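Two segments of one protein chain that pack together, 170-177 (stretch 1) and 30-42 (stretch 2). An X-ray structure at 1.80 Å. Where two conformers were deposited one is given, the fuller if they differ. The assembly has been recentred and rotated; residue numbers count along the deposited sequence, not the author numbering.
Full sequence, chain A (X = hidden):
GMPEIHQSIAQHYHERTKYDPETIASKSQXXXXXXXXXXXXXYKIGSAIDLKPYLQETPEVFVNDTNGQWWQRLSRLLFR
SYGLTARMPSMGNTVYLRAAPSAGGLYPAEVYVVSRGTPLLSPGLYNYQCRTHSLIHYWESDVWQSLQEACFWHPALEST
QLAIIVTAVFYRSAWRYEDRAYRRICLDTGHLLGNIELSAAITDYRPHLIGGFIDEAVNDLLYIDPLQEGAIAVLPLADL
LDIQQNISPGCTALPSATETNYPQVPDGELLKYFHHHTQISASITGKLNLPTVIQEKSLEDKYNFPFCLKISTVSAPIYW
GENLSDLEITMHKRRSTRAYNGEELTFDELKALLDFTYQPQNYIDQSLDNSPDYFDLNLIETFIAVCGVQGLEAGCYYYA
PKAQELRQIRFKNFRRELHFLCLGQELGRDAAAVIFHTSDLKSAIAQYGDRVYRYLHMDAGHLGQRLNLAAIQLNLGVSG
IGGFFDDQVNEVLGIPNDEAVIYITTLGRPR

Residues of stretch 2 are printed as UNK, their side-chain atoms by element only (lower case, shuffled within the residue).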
# COMPACT_ATOMS: atom_id res chain seq x y z
N PHE A 170 -1.54 15.79 -0.23
CA PHE A 170 -2.91 15.54 -0.66
C PHE A 170 -3.23 15.97 -2.08
O PHE A 170 -3.84 15.20 -2.84
CB PHE A 170 -3.90 16.19 0.29
CG PHE A 170 -3.65 15.86 1.74
CD1 PHE A 170 -3.65 14.53 2.21
CD2 PHE A 170 -3.41 16.87 2.64
CE1 PHE A 170 -3.42 14.25 3.54
CE2 PHE A 170 -3.16 16.57 3.98
CZ PHE A 170 -3.16 15.27 4.40
N TYR A 171 -2.83 17.19 -2.41
CA TYR A 171 -3.20 17.74 -3.71
C TYR A 171 -2.64 16.95 -4.88
O TYR A 171 -3.19 17.02 -5.98
CB TYR A 171 -2.82 19.20 -3.80
CG TYR A 171 -3.40 19.88 -5.03
CD1 TYR A 171 -4.78 20.07 -5.13
CD2 TYR A 171 -2.59 20.34 -6.04
CE1 TYR A 171 -5.33 20.69 -6.22
CE2 TYR A 171 -3.15 20.97 -7.14
CZ TYR A 171 -4.51 21.15 -7.21
OH TYR A 171 -5.10 21.76 -8.29
N ARG A 172 -1.52 16.25 -4.68
CA ARG A 172 -0.95 15.48 -5.77
C ARG A 172 -2.00 14.52 -6.38
O ARG A 172 -2.04 14.35 -7.61
CB ARG A 172 0.28 14.71 -5.29
CG ARG A 172 1.48 15.59 -5.01
CD ARG A 172 2.65 14.69 -4.67
NE ARG A 172 3.79 15.48 -4.27
CZ ARG A 172 4.89 14.98 -3.71
NH1 ARG A 172 5.00 13.67 -3.54
NH2 ARG A 172 5.86 15.82 -3.32
N SER A 173 -2.83 13.92 -5.53
CA SER A 173 -3.90 13.02 -5.99
C SER A 173 -5.21 13.77 -6.16
O SER A 173 -5.93 13.53 -7.13
CB SER A 173 -4.07 11.84 -5.04
OG SER A 173 -2.94 11.01 -5.06
N ALA A 174 -5.51 14.69 -5.24
CA ALA A 174 -6.80 15.43 -5.28
C ALA A 174 -6.96 16.25 -6.56
O ALA A 174 -8.08 16.54 -7.00
CB ALA A 174 -6.98 16.31 -4.01
N TRP A 175 -5.84 16.69 -7.12
CA TRP A 175 -5.83 17.43 -8.38
C TRP A 175 -6.64 16.65 -9.40
O TRP A 175 -7.41 17.24 -10.16
CB TRP A 175 -4.39 17.68 -8.83
CG TRP A 175 -4.31 18.18 -10.26
CD1 TRP A 175 -4.53 19.43 -10.69
CD2 TRP A 175 -4.03 17.39 -11.41
NE1 TRP A 175 -4.41 19.49 -12.07
CE2 TRP A 175 -4.10 18.24 -12.53
CE3 TRP A 175 -3.72 16.05 -11.61
CZ2 TRP A 175 -3.85 17.79 -13.82
CZ3 TRP A 175 -3.48 15.60 -12.90
CH2 TRP A 175 -3.54 16.46 -13.98
N ARG A 176 -6.52 15.32 -9.40
CA ARG A 176 -7.30 14.49 -10.29
C ARG A 176 -8.59 13.93 -9.69
O ARG A 176 -9.65 14.00 -10.32
CB ARG A 176 -6.48 13.32 -10.81
CG ARG A 176 -7.34 12.38 -11.69
CD ARG A 176 -6.52 11.43 -12.47
NE ARG A 176 -7.40 10.44 -13.11
CZ ARG A 176 -7.00 9.54 -14.00
NH1 ARG A 176 -5.74 9.51 -14.43
NH2 ARG A 176 -7.89 8.66 -14.49
N TYR A 177 -8.50 13.38 -8.49
CA TYR A 177 -9.60 12.60 -7.89
C TYR A 177 -10.50 13.36 -6.92
O TYR A 177 -11.50 12.82 -6.43
CB TYR A 177 -9.03 11.37 -7.20
CG TYR A 177 -8.31 10.43 -8.17
CD1 TYR A 177 -9.03 9.67 -9.09
CD2 TYR A 177 -6.93 10.29 -8.15
CE1 TYR A 177 -8.38 8.83 -9.98
CE2 TYR A 177 -6.29 9.46 -9.03
CZ TYR A 177 -7.02 8.73 -9.93
OH TYR A 177 -6.33 7.91 -10.80
N UNK A 30 -13.27 18.82 -15.45
CA UNK A 30 -12.09 19.47 -16.02
C UNK A 30 -10.90 19.70 -15.07
O UNK A 30 -10.99 20.46 -14.11
c UNK A 30 -11.63 23.00 -17.48
c UNK A 30 -11.26 21.57 -17.24
n UNK A 30 -12.94 23.04 -18.13
c UNK A 30 -13.15 22.98 -19.44
n UNK A 30 -12.14 22.93 -20.30
c UNK A 30 -12.46 20.83 -16.59
n UNK A 30 -14.40 23.00 -19.88
N UNK A 31 -9.77 19.09 -15.42
CA UNK A 31 -8.54 19.21 -14.65
C UNK A 31 -7.94 20.58 -14.87
O UNK A 31 -7.94 21.10 -15.97
c UNK A 31 -7.79 16.39 -13.39
c UNK A 31 -7.84 16.71 -14.88
c UNK A 31 -7.52 18.17 -15.12
c UNK A 31 -6.86 15.85 -15.67
N UNK A 32 -7.37 21.13 -13.82
CA UNK A 32 -6.71 22.41 -13.89
C UNK A 32 -5.24 22.13 -14.21
O UNK A 32 -4.39 22.09 -13.31
o UNK A 32 -5.70 24.95 -13.59
o UNK A 32 -6.21 25.14 -11.44
c UNK A 32 -6.84 23.12 -12.54
c UNK A 32 -6.20 24.51 -12.53
N UNK A 33 -4.93 21.96 -15.49
CA UNK A 33 -3.54 21.70 -15.89
C UNK A 33 -2.57 22.80 -15.40
O UNK A 33 -1.46 22.51 -14.96
c UNK A 33 -5.63 21.10 -18.53
c UNK A 33 -4.38 19.29 -18.08
c UNK A 33 -5.57 18.87 -18.72
c UNK A 33 -5.83 17.53 -18.99
n UNK A 33 -6.31 20.00 -18.97
c UNK A 33 -3.70 17.00 -17.98
c UNK A 33 -4.89 16.61 -18.61
c UNK A 33 -3.43 18.33 -17.70
c UNK A 33 -3.43 21.60 -17.38
c UNK A 33 -4.44 20.71 -17.97
N UNK A 34 -2.98 24.06 -15.45
CA UNK A 34 -2.12 25.14 -14.92
C UNK A 34 -1.60 24.75 -13.54
O UNK A 34 -0.55 25.22 -13.10
c UNK A 34 -2.89 26.47 -14.86
N UNK A 35 -2.37 23.90 -12.85
CA UNK A 35 -2.04 23.46 -11.53
C UNK A 35 -1.57 22.00 -11.37
O UNK A 35 -1.47 21.57 -10.23
c UNK A 35 -3.26 23.64 -10.60
c UNK A 35 -4.49 24.81 -8.78
n UNK A 35 -5.59 25.60 -6.65
c UNK A 35 -3.47 25.01 -9.95
c UNK A 35 -4.68 26.00 -7.83
N UNK A 36 -1.30 21.24 -12.46
CA UNK A 36 -0.87 19.83 -12.26
C UNK A 36 0.37 19.88 -11.41
O UNK A 36 1.32 20.59 -11.72
n UNK A 36 0.30 15.24 -13.83
o UNK A 36 0.08 16.89 -15.35
c UNK A 36 -0.25 17.49 -13.06
c UNK A 36 -0.59 18.96 -13.49
c UNK A 36 0.06 16.51 -14.18
N UNK A 37 0.33 19.15 -10.30
CA UNK A 37 1.46 19.16 -9.39
C UNK A 37 2.73 18.52 -9.92
O UNK A 37 2.69 17.57 -10.72
c UNK A 37 0.94 18.35 -8.19
c UNK A 37 -0.78 18.34 -9.81
c UNK A 37 -0.50 18.24 -8.37
N UNK A 38 3.84 19.01 -9.40
CA UNK A 38 5.16 18.42 -9.61
C UNK A 38 5.29 17.51 -8.37
O UNK A 38 5.21 17.97 -7.23
c UNK A 38 7.63 18.79 -9.76
c UNK A 38 6.06 20.37 -10.91
c UNK A 38 6.28 19.47 -9.67
N UNK A 39 5.42 16.20 -8.59
CA UNK A 39 5.35 15.25 -7.47
C UNK A 39 6.68 15.02 -6.75
O UNK A 39 7.07 13.89 -6.47
c UNK A 39 5.46 14.03 -9.49
c UNK A 39 5.60 15.49 -9.87
c UNK A 39 4.81 14.00 -8.17
N UNK A 40 7.39 16.11 -6.48
CA UNK A 40 8.65 16.04 -5.75
C UNK A 40 8.68 17.28 -4.85
O UNK A 40 8.15 18.32 -5.23
c UNK A 40 9.43 15.67 -9.14
c UNK A 40 10.02 12.96 -8.85
c UNK A 40 10.06 13.82 -7.74
c UNK A 40 9.78 15.18 -7.89
c UNK A 40 9.85 16.12 -6.70
c UNK A 40 9.65 13.46 -10.07
c UNK A 40 9.37 14.82 -10.23
N UNK A 41 9.37 17.20 -3.71
CA UNK A 41 9.56 18.36 -2.84
C UNK A 41 10.92 19.02 -3.08
O UNK A 41 11.93 18.34 -3.30
n UNK A 41 7.47 18.57 2.74
c UNK A 41 9.44 18.01 -1.36
c UNK A 41 8.06 17.51 -0.94
c UNK A 41 7.96 18.70 1.33
c UNK A 41 7.88 17.39 0.56
N UNK A 42 10.93 20.35 -3.02
CA UNK A 42 12.16 21.14 -3.16
C UNK A 42 12.61 21.65 -1.81
O UNK A 42 11.79 22.06 -0.98
c UNK A 42 11.92 22.37 -4.04
o UNK A 42 13.43 21.09 -5.90
c UNK A 42 12.26 21.33 -6.29
o UNK A 42 11.82 21.01 -7.42
c UNK A 42 11.31 22.06 -5.37
O HOH W 1 -7.82 19.82 -11.02
O HOH W 2 3.62 18.26 -5.02

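Position 30 carries three carbons, a nitrogen, and a carbon bearing two more nitrogens, the guanidinium of Arg30. It stays clear of the helix, and a long charged chain is at home in solvent.

Position 31 has four carbons, forked at the second: Leu31. Its CD2 lies 4.1 Å from the centroid of the six-membered ring of Trp175, almost on the ring normal, and 3.7 Å from CA of Arg176. A branched aliphatic chain can cover an indole face and reach the helix backbone together.

Position 32 has two carbons, the second carrying two oxygens, hence Asp32. Its backbone does the work, so the side chain matters little here: O accepts a hydrogen bond from Trp175 NE1 (2.9 Å, 163°), while a water joins its N to Trp175 O.

Position 33 bears one carbon and fused rings of eight carbons and one nitrogen, which only tryptophan has. CB of Trp33 points away, yet the ring returns, its broad face receiving the edge of Trp175, with six-membered centroids 5.8 Å apart and planes at 69°.

Position 34 has a single carbon, Ala34, directed away; so small a methyl needs no partner on the helix.

Position 35 is four carbons in a row ending in nitrogen: Lys35. Its CD comes within 3.1 Å of Tyr171 OH, so the aliphatic part makes the contact while the amine extends beyond.

Position 36 has three carbons, the third holding one oxygen and one nitrogen, Gln36. Its CG sits 3.6 Å from the centroid of the six-membered ring of Trp175, on the face opposite Leu31; the flexible chain lays its amide over the ring too, with CD 3.6 Å from Trp175 CH2.

At position 37 three carbons close onto the backbone nitrogen: Pro37. CD packs 3.6 Å from Trp175 CG, and CG lies 3.8 Å from both Tyr171 CD2 and Arg172 CA, a compact wedge.

Position 38, one carbon carrying two, is Val38; its CA-to-CB bond points away, and its backbone O serves, joined through a water to Arg172 NE.

Position 39 is another closed three-carbon ring, Pro39, whose CB offers apolar surface 4.2 Å from Arg172 CD.

Position 40 has one carbon and a six-carbon ring, Phe40. Its CA-to-CB bond points away; backbone N lies over one guanidinium face of Arg172, whatever the side chain.

Position 41, four carbons ending in nitrogen, is Lys41: methylene CG lies 3.7 Å from Arg172 NH2, while NZ bonds elsewhere. Position 42, three carbons with two terminal oxygens, is Glu42, out of reach, its carboxylate bonded elsewhere.

The contact centres on Trp175, sandwiched between Leu31 and the Gln36–Pro37 pair and anchored by its indole nitrogen, while Arg172 extends along the later loop.

Stretch 2 (30-42) RLDWAKQPVPFKE
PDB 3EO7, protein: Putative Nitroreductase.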